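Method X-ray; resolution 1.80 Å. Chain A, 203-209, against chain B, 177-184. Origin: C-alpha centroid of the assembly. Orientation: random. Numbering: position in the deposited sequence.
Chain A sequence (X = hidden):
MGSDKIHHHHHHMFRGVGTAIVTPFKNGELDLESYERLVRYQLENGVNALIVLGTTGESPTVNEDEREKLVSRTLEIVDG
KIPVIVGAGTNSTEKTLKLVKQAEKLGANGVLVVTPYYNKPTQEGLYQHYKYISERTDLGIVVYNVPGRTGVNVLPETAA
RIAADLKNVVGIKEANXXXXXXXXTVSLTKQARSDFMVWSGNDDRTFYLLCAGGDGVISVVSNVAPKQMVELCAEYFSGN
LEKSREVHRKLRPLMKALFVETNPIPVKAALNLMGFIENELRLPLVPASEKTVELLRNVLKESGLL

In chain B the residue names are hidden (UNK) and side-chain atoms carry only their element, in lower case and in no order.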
# COMPACT_ATOMS: atom_id res chain seq x y z
N ASP A 203 7.69 -7.53 -18.15
CA ASP A 203 7.13 -7.77 -19.50
C ASP A 203 5.84 -6.99 -19.75
O ASP A 203 5.64 -6.42 -20.82
CB ASP A 203 6.87 -9.25 -19.70
CG ASP A 203 8.16 -10.00 -19.86
OD1 ASP A 203 8.94 -9.65 -20.75
OD2 ASP A 203 8.48 -10.90 -19.11
N ASP A 204 4.95 -6.98 -18.75
CA ASP A 204 3.68 -6.30 -18.91
C ASP A 204 3.77 -4.77 -18.79
O ASP A 204 2.75 -4.10 -18.85
CB ASP A 204 2.60 -6.88 -17.95
CG ASP A 204 2.84 -6.55 -16.48
OD1 ASP A 204 3.83 -5.85 -16.13
OD2 ASP A 204 2.06 -6.99 -15.60
N ARG A 205 4.97 -4.23 -18.67
CA ARG A 205 5.17 -2.74 -18.78
C ARG A 205 5.95 -2.34 -20.04
O ARG A 205 6.10 -1.16 -20.30
CB ARG A 205 5.91 -2.21 -17.56
CG ARG A 205 5.13 -2.39 -16.24
CD ARG A 205 3.97 -1.48 -16.12
NE ARG A 205 3.24 -1.56 -14.86
CZ ARG A 205 2.32 -2.46 -14.56
NH1 ARG A 205 2.00 -3.47 -15.40
NH2 ARG A 205 1.68 -2.34 -13.41
N THR A 206 6.41 -3.31 -20.83
CA THR A 206 7.27 -3.01 -22.01
C THR A 206 6.61 -2.01 -22.96
O THR A 206 7.22 -1.02 -23.36
CB THR A 206 7.60 -4.28 -22.77
OG1 THR A 206 8.22 -5.21 -21.88
CG2 THR A 206 8.61 -3.96 -23.90
N PHE A 207 5.37 -2.29 -23.37
CA PHE A 207 4.64 -1.41 -24.26
C PHE A 207 4.64 0.05 -23.77
O PHE A 207 4.99 0.98 -24.49
CB PHE A 207 3.20 -1.91 -24.51
CG PHE A 207 2.39 -0.97 -25.34
CD1 PHE A 207 2.68 -0.80 -26.69
CD2 PHE A 207 1.35 -0.20 -24.77
CE1 PHE A 207 1.96 0.07 -27.48
CE2 PHE A 207 0.65 0.72 -25.56
CZ PHE A 207 0.97 0.85 -26.90
N TYR A 208 4.29 0.22 -22.51
CA TYR A 208 4.17 1.55 -21.96
C TYR A 208 5.55 2.20 -21.75
O TYR A 208 5.69 3.41 -21.94
CB TYR A 208 3.30 1.56 -20.70
CG TYR A 208 1.88 1.22 -21.01
CD1 TYR A 208 1.07 2.10 -21.71
CD2 TYR A 208 1.37 -0.06 -20.70
CE1 TYR A 208 -0.21 1.76 -22.07
CE2 TYR A 208 0.05 -0.40 -21.06
CZ TYR A 208 -0.72 0.49 -21.73
OH TYR A 208 -2.02 0.16 -22.10
N LEU A 209 6.55 1.40 -21.41
CA LEU A 209 7.91 1.89 -21.35
C LEU A 209 8.44 2.31 -22.70
O LEU A 209 9.11 3.34 -22.78
CB LEU A 209 8.82 0.89 -20.66
CG LEU A 209 10.25 1.38 -20.53
CD1 LEU A 209 10.68 1.01 -19.09
CD2 LEU A 209 11.07 0.73 -21.62
N UNK B 177 -5.07 5.37 -11.00
CA UNK B 177 -3.81 5.67 -11.69
C UNK B 177 -2.98 4.46 -12.09
O UNK B 177 -1.91 4.63 -12.74
c UNK B 177 -4.96 5.64 -9.55
c UNK B 177 -3.04 6.48 -10.65
c UNK B 177 -3.50 5.95 -9.37
N UNK B 178 -3.38 3.26 -11.67
CA UNK B 178 -2.61 2.07 -11.97
C UNK B 178 -2.67 1.78 -13.46
O UNK B 178 -3.77 1.62 -14.04
c UNK B 178 -3.19 0.92 -11.13
o UNK B 178 -1.62 -0.65 -12.14
o UNK B 178 -3.02 -1.39 -10.72
c UNK B 178 -2.56 -0.43 -11.36
N UNK B 179 -1.51 1.67 -14.10
CA UNK B 179 -1.46 1.49 -15.57
C UNK B 179 -2.07 0.13 -15.98
O UNK B 179 -2.64 -0.04 -17.08
c UNK B 179 0.89 0.52 -15.60
c UNK B 179 0.00 1.73 -17.64
c UNK B 179 -0.04 1.63 -16.09
c UNK B 179 -0.84 2.83 -18.22
N UNK B 180 -2.00 -0.83 -15.09
CA UNK B 180 -2.67 -2.14 -15.35
C UNK B 180 -4.20 -1.98 -15.44
O UNK B 180 -4.84 -2.62 -16.29
c UNK B 180 -2.35 -3.16 -14.26
o UNK B 180 -0.45 -4.27 -13.53
o UNK B 180 -0.68 -4.18 -15.66
c UNK B 180 -1.09 -3.90 -14.52
N UNK B 181 -4.75 -1.15 -14.55
CA UNK B 181 -6.16 -0.83 -14.53
C UNK B 181 -6.49 -0.07 -15.79
O UNK B 181 -7.41 -0.45 -16.50
c UNK B 181 -9.09 -0.38 -12.63
n UNK B 181 -10.33 0.07 -12.72
c UNK B 181 -8.03 0.47 -13.36
o UNK B 181 -8.79 -1.38 -11.98
c UNK B 181 -6.61 -0.09 -13.28
N UNK B 182 -5.68 0.94 -16.14
CA UNK B 182 -5.97 1.72 -17.34
C UNK B 182 -5.94 0.85 -18.61
O UNK B 182 -6.87 0.91 -19.43
c UNK B 182 -5.23 3.88 -16.29
c UNK B 182 -4.08 4.91 -16.14
c UNK B 182 -4.95 2.86 -17.44
c UNK B 182 -4.99 3.49 -18.82
N UNK B 183 -4.93 0.00 -18.72
CA UNK B 183 -4.76 -0.90 -19.86
C UNK B 183 -5.98 -1.82 -20.02
O UNK B 183 -6.53 -1.93 -21.10
o UNK B 183 -2.74 -2.32 -21.81
c UNK B 183 -3.23 -2.67 -20.75
o UNK B 183 -3.52 -3.87 -20.57
c UNK B 183 -3.50 -1.72 -19.64
N UNK B 184 -6.41 -2.42 -18.92
CA UNK B 184 -7.51 -3.38 -18.92
C UNK B 184 -8.90 -2.74 -19.08
O UNK B 184 -9.75 -3.30 -19.78
n UNK B 184 -7.78 -9.00 -19.83
c UNK B 184 -8.07 -8.64 -18.58
c UNK B 184 -6.41 -5.31 -17.80
c UNK B 184 -6.85 -6.46 -18.76
n UNK B 184 -7.66 -7.46 -18.07
c UNK B 184 -7.44 -4.24 -17.68
n UNK B 184 -8.80 -9.45 -17.83
O HOH W 1 1.27 -0.11 -11.52
O HOH W 2 -0.05 -3.92 -18.72

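Position 177 has three side-chain carbons that close a ring onto the backbone N. It touches nothing on the chain A stretch. The ring identifies Pro177(B).

Position 178 has two side-chain carbons, the second carrying two oxygens. One oxygen comes to 3.9 Å from Arg205(A) NH2. That is a short carboxylate, Asp178(B). It sits at the N-cap of the helix that follows. Asp178(B) OD1 accepts from the backbone N of position 180 at 3.0 Å, a capping bond. Asp178(B) OD1 is also the oxygen near Arg205(A), well out of the guanidinium plane. This is a long salt bridge of charges only. Water 1 donates to Asp178(B) OD1 and accepts from Arg205(A) NH2, each at 3.0 Å.

Position 179 has four carbons, forked at the first, with one arm two carbons long. The carbons lie over one face of the Arg205(A) guanidinium and over one face of the Tyr208(A) ring. This is Ile179(B). CB points toward chain A. CG2 is 3.2 Å from Arg205(A) NE. CG1 is 3.9 Å from the Tyr208(A) ring centroid and 15° off the normal, a CH-pi contact.

Position 180 again has two carbons, the second with two oxygens. Both oxygens face the end of Arg205(A). This is Asp180(B). Arg205(A) NH2 donates to Asp180(B) OD1 at 2.9 Å. Arg205(A) NH1 donates to Asp180(B) OD2 at 2.8 Å, a weak bond with an angle of 129°. Together they form a two-pronged salt bridge.

Position 181 has three carbons, the third carrying one oxygen and one nitrogen. It is out of reach of the chain A stretch. The amide gives Gln181(B), which bonds elsewhere in the structure.

Position 182 has four carbons, forked at the first, with one two-carbon arm. It makes no contact with the chain A stretch. This is Ile182(B). Its nearest approach is CG2 to Tyr208(A) OH, 5.5 Å.

Position 183 has two carbons, the second with two oxygens. One oxygen meets the Tyr208(A) hydroxyl. This is Asp183(B). Tyr208(A) OH donates to Asp183(B) OD2 at 2.6 Å, a short bond at the ring edge.

Position 184 has three carbons, a nitrogen, then a carbon carrying two more nitrogens. It makes no contact with the chain A stretch. This is Arg184(B).

The contact works through Arg205(A) and Tyr208(A), which meet the start of the chain B helix. Ile179(B) packs against both. Asp180(B) and Asp183(B) supply the acceptors. Asp204(A) OD2 comes within 3.9 Å of Asp180(B) OD2, a pairing of like charges. Arg205(A) NH1 offsets it, bridging also to Asp204(A) OD1 at 3.1 Å.

Chain B (177-184) PDIDQIDR
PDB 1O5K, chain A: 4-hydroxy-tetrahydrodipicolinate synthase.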